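Long-range contacts in leucine aminopeptidase 2 (Saccharomyces cerevisiae, PDB 2XQ0), which cleaves amino acids from the N-termini of di- and tripeptides as a zinc-dependent M1-family aminopeptidase, and has low epoxide hydrolase activity in vitro: residues K139-S144 / G208-L214; D213-A217 / T227-L232. All blocks are in the same frame, centred on the assembly; numbering follows the deposited sequence.

Contact 1: K139-S144 / G208-L214; sequences KPYVFS and GIASGDL
With chi1 of S144 at 68°, OG is held between its own backbone N and carbonyl carbon, and there it accepts the N-H of I209. Y141 turns the other way. Its CG is trans to the backbone N (chi1 -168°), which lays the ring along the G212-L214 end of the other segment. Strands 141-144 and 209-211 run antiparallel, as the central pair of a four-stranded sheet completed by strands 127-130 and 177-179. V142 and S211 form a hydrogen-bonded pair: V142 N reaches S211 O at 2.9 Å, and S211 N returns the bond to V142 O. Next comes the non-hydrogen-bonded pair F143 and A210, whose CB atoms meet at 3.9 Å. S144 N then binds I209 O at 3.0 Å. I209 N donates to S144 OG at 3.1 Å, so a side-chain oxygen adds a rung to the ladder.

S211 O lies over one face of the Y141 ring, 3.7 Å above the plane and offset toward the rim. CD2 of L214 comes to the ring edge, 3.8 Å from CE2. The Y141 hydroxyl is hydrogen-bonded to N267, which ties the ring to a neighbouring loop. Past the strands a water bridges P140 O and D213 N. Near it the extended K139 chain crosses D213, with CD 3.8 Å from the D213 CB.

The F143 ring meets Y271 and lies close to P272, a substrate-binding residue. This places the four-stranded sheet next to the substrate-binding segment around P272. K139 NZ stays 4.1 Å from D213 OD2, too far for a salt bridge, so their attraction is probably modest; the direct hydrogen bonds come from the backbone and one serine hydroxyl.

Contact 2: D213-A217 / T227-L232; sequences DLSSA and TEPFRL
S215 and T227 pair through two backbone hydrogen bonds at the open end of a beta-hairpin formed by strands 215-220 and 223-227. S215 N donates to T227 O at 2.9 Å, and T227 N donates to S215 O at 3.1 Å. Right after this pair the second strand gives way to helix 229-239, so D213, S215 and A217 meet residues at the start of a helix.

P229 sits beside S215. The S215 OG is 3.3 Å from P229 CA and 3.4 Å from P229 CG. The D213 carboxylate crosses the same proline ring on a slant, with OD2 3.8 Å from CG. L232 is one turn further along the helix. Its CG is trans to the backbone N (chi1 179°), which sends the two methyls toward the strand: CD1 reaches A217 CB at 3.8 Å, and CD2 reaches S215 OG at the same distance.

A second shell of bonds surrounds these residues. R231 N bonds to E228 O, and L232 N bonds to P229 O. The E228 carboxylate makes a salt bridge with the R231 guanidinium, which D269 holds from another loop. CZ of the F230 ring sits over the centre of one face of that guanidinium, 3.5 Å above its plane, with the ring tilted to it. The T227 hydroxyl binds V266 O, joining the hairpin to strand 264-266 in the mixed sheet. D213 O is buried with no hydrogen-bonding partner in the model, 3.2 Å from P229 CD.

How the contacts relate
The centres of the two contacts lie 11 Å apart. D213 and L214 belong to both. Along the chain, segment 139-144 comes first, then strand 209-211, the two shared residues, strand 215-220 and finally segment 227-232. Contact 1 lies in the four-stranded antiparallel sheet. Contact 2 lies at the edge of a five-stranded mixed sheet, where strand 215-220 is outermost. An inverse gamma turn centred on D213 carries the chain from one sheet to the other. This short connection joins the four-stranded sheet to the sheet that contains substrate-binding residues G275 and M276 in strand 275-276.

Contact 1: K139-S144 / G208-L214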
ATOM      1  N   LYS A 139      -4.273  -3.503 -26.369  1.00 57.93           N
ATOM      2  CA  LYS A 139      -4.200  -2.048 -26.520  1.00 53.38           C
ATOM      3  C   LYS A 139      -3.251  -1.442 -25.484  1.00 37.46           C
ATOM      4  O   LYS A 139      -2.908  -2.102 -24.506  1.00 34.23           O
ATOM      5  CB  LYS A 139      -5.597  -1.428 -26.427  1.00 57.71           C
ATOM      6  CG  LYS A 139      -6.541  -1.859 -27.549  1.00 61.69           C
ATOM      7  CD  LYS A 139      -7.882  -1.144 -27.439  1.00 65.24           C
ATOM      8  CE  LYS A 139      -8.944  -1.774 -28.328  1.00 71.44           C
ATOM      9  NZ  LYS A 139     -10.288  -1.170 -28.087  1.00 68.78           N
ATOM     10  N   PRO A 140      -2.799  -0.194 -25.712  1.00 35.83           N
ATOM     11  CA  PRO A 140      -1.873   0.449 -24.777  1.00 36.20           C
ATOM     12  C   PRO A 140      -2.578   0.846 -23.484  1.00 28.58           C
ATOM     13  O   PRO A 140      -3.799   0.864 -23.425  1.00 29.62           O
ATOM     14  CB  PRO A 140      -1.419   1.706 -25.534  1.00 32.00           C
ATOM     15  CG  PRO A 140      -2.559   2.020 -26.420  1.00 45.72           C
ATOM     16  CD  PRO A 140      -3.119   0.687 -26.850  1.00 42.72           C
ATOM     17  N   TYR A 141      -1.804   1.211 -22.468  1.00 36.15           N
ATOM     18  CA  TYR A 141      -2.354   1.397 -21.134  1.00 33.81           C
ATOM     19  C   TYR A 141      -1.380   2.231 -20.344  1.00 25.54           C
ATOM     20  O   TYR A 141      -0.169   2.161 -20.566  1.00 28.42           O
ATOM     21  CB  TYR A 141      -2.509   0.025 -20.468  1.00 31.22           C
ATOM     22  CG  TYR A 141      -3.335  -0.037 -19.186  1.00 31.43           C
ATOM     23  CD1 TYR A 141      -2.777   0.296 -17.955  1.00 31.69           C
ATOM     24  CD2 TYR A 141      -4.645  -0.500 -19.205  1.00 31.06           C
ATOM     25  CE1 TYR A 141      -3.503   0.195 -16.784  1.00 29.25           C
ATOM     26  CE2 TYR A 141      -5.381  -0.603 -18.046  1.00 34.87           C
ATOM     27  CZ  TYR A 141      -4.808  -0.248 -16.835  1.00 35.37           C
ATOM     28  OH  TYR A 141      -5.544  -0.344 -15.678  1.00 30.30           O
ATOM     29  N   VAL A 142      -1.900   3.031 -19.426  1.00 22.92           N
ATOM     30  CA  VAL A 142      -1.043   3.783 -18.533  1.00 22.90           C
ATOM     31  C   VAL A 142      -1.751   3.897 -17.191  1.00 23.96           C
ATOM     32  O   VAL A 142      -2.981   3.949 -17.135  1.00 21.97           O
ATOM     33  CB  VAL A 142      -0.761   5.175 -19.095  1.00 21.38           C
ATOM     34  CG1 VAL A 142      -2.088   5.915 -19.310  1.00 22.52           C
ATOM     35  CG2 VAL A 142       0.197   5.981 -18.193  1.00 23.02           C
ATOM     36  N   PHE A 143      -0.983   3.906 -16.108  1.00 21.24           N
ATOM     37  CA  PHE A 143      -1.571   4.144 -14.782  1.00 17.79           C
ATOM     38  C   PHE A 143      -0.561   4.856 -13.918  1.00 19.23           C
ATOM     39  O   PHE A 143       0.641   4.753 -14.157  1.00 23.36           O
ATOM     40  CB  PHE A 143      -2.025   2.835 -14.126  1.00 20.32           C
ATOM     41  CG  PHE A 143      -0.897   1.905 -13.768  1.00 20.29           C
ATOM     42  CD1 PHE A 143      -0.266   1.994 -12.534  1.00 24.58           C
ATOM     43  CD2 PHE A 143      -0.464   0.949 -14.666  1.00 20.97           C
ATOM     44  CE1 PHE A 143       0.780   1.130 -12.223  1.00 24.33           C
ATOM     45  CE2 PHE A 143       0.556   0.081 -14.353  1.00 25.96           C
ATOM     46  CZ  PHE A 143       1.183   0.173 -13.140  1.00 21.78           C
ATOM     47  N   SER A 144      -1.052   5.565 -12.910  1.00 25.23           N
ATOM     48  CA  SER A 144      -0.199   6.286 -11.968  1.00 23.46           C
ATOM     49  C   SER A 144      -0.082   5.587 -10.622  1.00 18.71           C
ATOM     50  O   SER A 144      -0.866   4.694 -10.275  1.00 17.92           O
ATOM     51  CB  SER A 144      -0.778   7.680 -11.737  1.00 21.35           C
ATOM     52  OG  SER A 144      -2.005   7.552 -11.041  1.00 17.96           O
ATOM     53  N   GLY A 208      -5.324   9.621  -8.588  1.00 15.80           N
ATOM     54  CA  GLY A 208      -5.134   8.405  -9.350  1.00 27.35           C
ATOM     55  C   GLY A 208      -5.684   8.572 -10.745  1.00 24.08           C
ATOM     56  O   GLY A 208      -6.741   9.189 -10.934  1.00 23.15           O
ATOM     57  N   ILE A 209      -4.950   8.059 -11.726  1.00 19.93           N
ATOM     58  CA  ILE A 209      -5.432   8.071 -13.104  1.00 16.03           C
ATOM     59  C   ILE A 209      -5.010   6.799 -13.812  1.00 16.39           C
ATOM     60  O   ILE A 209      -3.895   6.307 -13.611  1.00 21.58           O
ATOM     61  CB  ILE A 209      -4.897   9.307 -13.878  1.00 16.56           C
ATOM     62  CG1 ILE A 209      -5.437   9.310 -15.311  1.00 31.86           C
ATOM     63  CG2 ILE A 209      -3.389   9.276 -13.926  1.00 35.95           C
ATOM     64  CD1 ILE A 209      -5.194  10.613 -16.040  1.00 46.47           C
ATOM     65  N   ALA A 210      -5.896   6.251 -14.638  1.00 20.91           N
ATOM     66  CA  ALA A 210      -5.508   5.150 -15.530  1.00 18.91           C
ATOM     67  C   ALA A 210      -6.269   5.280 -16.833  1.00 22.21           C
ATOM     68  O   ALA A 210      -7.376   5.822 -16.865  1.00 22.55           O
ATOM     69  CB  ALA A 210      -5.774   3.801 -14.907  1.00 17.21           C
ATOM     70  N   SER A 211      -5.671   4.796 -17.908  1.00 21.85           N
ATOM     71  CA  SER A 211      -6.367   4.816 -19.184  1.00 19.66           C
ATOM     72  C   SER A 211      -5.944   3.632 -19.985  1.00 23.55           C
ATOM     73  O   SER A 211      -4.755   3.309 -20.065  1.00 25.48           O
ATOM     74  CB  SER A 211      -6.085   6.103 -19.942  1.00 21.67           C
ATOM     75  OG  SER A 211      -6.784   6.115 -21.183  1.00 29.42           O
ATOM     76  N   GLY A 212      -6.935   2.962 -20.544  1.00 25.40           N
ATOM     77  CA  GLY A 212      -6.694   1.837 -21.419  1.00 26.87           C
ATOM     78  C   GLY A 212      -8.005   1.230 -21.826  1.00 23.10           C
ATOM     79  O   GLY A 212      -9.066   1.827 -21.644  1.00 22.90           O
ATOM     80  N   ASP A 213      -7.932   0.034 -22.395  1.00 30.31           N
ATOM     81  CA  ASP A 213      -9.131  -0.666 -22.830  1.00 38.62           C
ATOM     82  C   ASP A 213      -9.855  -1.209 -21.613  1.00 38.28           C
ATOM     83  O   ASP A 213      -9.709  -2.370 -21.249  1.00 44.23           O
ATOM     84  CB  ASP A 213      -8.779  -1.799 -23.800  1.00 36.41           C
ATOM     85  CG  ASP A 213     -10.002  -2.516 -24.313  1.00 47.43           C
ATOM     86  OD1 ASP A 213     -11.110  -1.962 -24.163  1.00 46.68           O
ATOM     87  OD2 ASP A 213      -9.854  -3.633 -24.855  1.00 49.32           O
ATOM     88  N   LEU A 214     -10.649  -0.353 -20.993  1.00 34.30           N
ATOM     89  CA  LEU A 214     -11.318  -0.689 -19.747  1.00 31.90           C
ATOM     90  C   LEU A 214     -12.808  -0.863 -19.973  1.00 37.17           C
ATOM     91  O   LEU A 214     -13.457  -0.042 -20.629  1.00 45.03           O
ATOM     92  CB  LEU A 214     -11.104   0.435 -18.738  1.00 27.37           C
ATOM     93  CG  LEU A 214      -9.668   0.679 -18.267  1.00 29.76           C
ATOM     94  CD1 LEU A 214      -9.616   1.849 -17.300  1.00 40.70           C
ATOM     95  CD2 LEU A 214      -9.131  -0.581 -17.605  1.00 37.90           C
TER
HETATM   96  O   HOH W   1      -5.470  -1.461 -22.504  1.00 32.73           O

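Contact 2: D213-A217 / T227-L232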
ATOM      1  N   ASP A 213      -7.932   0.034 -22.395  1.00 30.31           N
ATOM      2  CA  ASP A 213      -9.131  -0.666 -22.830  1.00 38.62           C
ATOM      3  C   ASP A 213      -9.855  -1.209 -21.613  1.00 38.28           C
ATOM      4  O   ASP A 213      -9.709  -2.370 -21.249  1.00 44.23           O
ATOM      5  CB  ASP A 213      -8.779  -1.799 -23.800  1.00 36.41           C
ATOM      6  CG  ASP A 213     -10.002  -2.516 -24.313  1.00 47.43           C
ATOM      7  OD1 ASP A 213     -11.110  -1.962 -24.163  1.00 46.68           O
ATOM      8  OD2 ASP A 213      -9.854  -3.633 -24.855  1.00 49.32           O
ATOM      9  N   LEU A 214     -10.649  -0.353 -20.993  1.00 34.30           N
ATOM     10  CA  LEU A 214     -11.318  -0.689 -19.747  1.00 31.90           C
ATOM     11  C   LEU A 214     -12.808  -0.863 -19.973  1.00 37.17           C
ATOM     12  O   LEU A 214     -13.457  -0.042 -20.629  1.00 45.03           O
ATOM     13  CB  LEU A 214     -11.104   0.435 -18.738  1.00 27.37           C
ATOM     14  CG  LEU A 214      -9.668   0.679 -18.267  1.00 29.76           C
ATOM     15  CD1 LEU A 214      -9.616   1.849 -17.300  1.00 40.70           C
ATOM     16  CD2 LEU A 214      -9.131  -0.581 -17.605  1.00 37.90           C
ATOM     17  N   SER A 215     -13.349  -1.932 -19.419  1.00 27.84           N
ATOM     18  CA  SER A 215     -14.786  -2.079 -19.318  1.00 26.89           C
ATOM     19  C   SER A 215     -15.101  -2.156 -17.837  1.00 30.03           C
ATOM     20  O   SER A 215     -14.189  -2.118 -17.007  1.00 30.75           O
ATOM     21  CB  SER A 215     -15.275  -3.312 -20.090  1.00 44.71           C
ATOM     22  OG  SER A 215     -14.364  -4.389 -20.011  1.00 54.54           O
ATOM     23  N   SER A 216     -16.382  -2.223 -17.503  1.00 30.05           N
ATOM     24  CA  SER A 216     -16.809  -2.187 -16.122  1.00 28.66           C
ATOM     25  C   SER A 216     -18.054  -3.045 -15.891  1.00 29.92           C
ATOM     26  O   SER A 216     -18.806  -3.341 -16.831  1.00 23.59           O
ATOM     27  CB  SER A 216     -17.095  -0.750 -15.709  1.00 30.17           C
ATOM     28  OG  SER A 216     -18.260  -0.299 -16.359  1.00 34.06           O
ATOM     29  N   ALA A 217     -18.265  -3.426 -14.633  1.00 26.49           N
ATOM     30  CA  ALA A 217     -19.380  -4.293 -14.233  1.00 27.57           C
ATOM     31  C   ALA A 217     -19.737  -4.025 -12.774  1.00 28.80           C
ATOM     32  O   ALA A 217     -18.862  -3.795 -11.945  1.00 24.64           O
ATOM     33  CB  ALA A 217     -19.010  -5.752 -14.417  1.00 25.91           C
ATOM     34  N   THR A 227     -11.752  -3.109 -15.427  1.00 20.52           N
ATOM     35  CA  THR A 227     -10.584  -3.896 -15.803  1.00 23.62           C
ATOM     36  C   THR A 227     -10.599  -4.188 -17.296  1.00 26.25           C
ATOM     37  O   THR A 227     -11.481  -3.720 -18.011  1.00 24.49           O
ATOM     38  CB  THR A 227     -10.459  -5.221 -15.013  1.00 30.66           C
ATOM     39  OG1 THR A 227      -9.197  -5.844 -15.306  1.00 27.29           O
ATOM     40  CG2 THR A 227     -11.584  -6.171 -15.353  1.00 24.73           C
ATOM     41  N   GLU A 228      -9.619  -4.955 -17.761  1.00 24.75           N
ATOM     42  CA  GLU A 228      -9.598  -5.358 -19.166  1.00 26.21           C
ATOM     43  C   GLU A 228     -10.724  -6.350 -19.433  1.00 30.86           C
ATOM     44  O   GLU A 228     -10.986  -7.250 -18.614  1.00 27.85           O
ATOM     45  CB  GLU A 228      -8.229  -5.940 -19.535  1.00 31.22           C
ATOM     46  CG  GLU A 228      -7.072  -4.934 -19.434  1.00 44.83           C
ATOM     47  CD  GLU A 228      -5.693  -5.591 -19.492  1.00 52.33           C
ATOM     48  OE1 GLU A 228      -5.175  -5.981 -18.418  1.00 50.78           O
ATOM     49  OE2 GLU A 228      -5.129  -5.714 -20.605  1.00 47.77           O
ATOM     50  N   PRO A 229     -11.411  -6.194 -20.578  1.00 32.63           N
ATOM     51  CA  PRO A 229     -12.558  -7.061 -20.887  1.00 35.15           C
ATOM     52  C   PRO A 229     -12.309  -8.552 -20.611  1.00 32.17           C
ATOM     53  O   PRO A 229     -13.194  -9.220 -20.068  1.00 31.59           O
ATOM     54  CB  PRO A 229     -12.793  -6.807 -22.376  1.00 30.76           C
ATOM     55  CG  PRO A 229     -12.305  -5.374 -22.581  1.00 35.73           C
ATOM     56  CD  PRO A 229     -11.127  -5.222 -21.653  1.00 35.74           C
ATOM     57  N   PHE A 230     -11.127  -9.065 -20.944  1.00 29.68           N
ATOM     58  CA  PHE A 230     -10.898 -10.506 -20.853  1.00 34.49           C
ATOM     59  C   PHE A 230     -11.038 -11.022 -19.424  1.00 39.86           C
ATOM     60  O   PHE A 230     -11.356 -12.198 -19.196  1.00 38.50           O
ATOM     61  CB  PHE A 230      -9.537 -10.897 -21.443  1.00 37.55           C
ATOM     62  CG  PHE A 230      -8.378 -10.662 -20.516  1.00 37.15           C
ATOM     63  CD1 PHE A 230      -7.961 -11.659 -19.639  1.00 37.58           C
ATOM     64  CD2 PHE A 230      -7.704  -9.449 -20.521  1.00 38.88           C
ATOM     65  CE1 PHE A 230      -6.893 -11.446 -18.782  1.00 41.67           C
ATOM     66  CE2 PHE A 230      -6.631  -9.228 -19.665  1.00 43.48           C
ATOM     67  CZ  PHE A 230      -6.229 -10.222 -18.789  1.00 40.32           C
ATOM     68  N   ARG A 231     -10.825 -10.128 -18.467  1.00 33.73           N
ATOM     69  CA  ARG A 231     -10.801 -10.495 -17.055  1.00 31.25           C
ATOM     70  C   ARG A 231     -12.034  -9.978 -16.311  1.00 31.70           C
ATOM     71  O   ARG A 231     -12.221 -10.256 -15.120  1.00 30.17           O
ATOM     72  CB  ARG A 231      -9.533  -9.909 -16.421  1.00 41.43           C
ATOM     73  CG  ARG A 231      -9.391 -10.156 -14.937  1.00 56.44           C
ATOM     74  CD  ARG A 231      -7.934 -10.333 -14.572  1.00 55.67           C
ATOM     75  NE  ARG A 231      -7.123  -9.221 -15.048  1.00 45.44           N
ATOM     76  CZ  ARG A 231      -5.839  -9.331 -15.369  1.00 40.48           C
ATOM     77  NH1 ARG A 231      -5.225 -10.506 -15.270  1.00 38.04           N
ATOM     78  NH2 ARG A 231      -5.167  -8.266 -15.783  1.00 34.48           N
ATOM     79  N   LEU A 232     -12.876  -9.232 -17.015  1.00 26.85           N
ATOM     80  CA  LEU A 232     -13.997  -8.522 -16.384  1.00 26.35           C
ATOM     81  C   LEU A 232     -14.930  -9.405 -15.563  1.00 31.04           C
ATOM     82  O   LEU A 232     -15.199  -9.126 -14.395  1.00 29.37           O
ATOM     83  CB  LEU A 232     -14.782  -7.722 -17.427  1.00 24.75           C
ATOM     84  CG  LEU A 232     -15.981  -6.956 -16.866  1.00 29.80           C
ATOM     85  CD1 LEU A 232     -15.522  -5.775 -16.014  1.00 29.40           C
ATOM     86  CD2 LEU A 232     -16.882  -6.482 -18.002  1.00 30.49           C
TER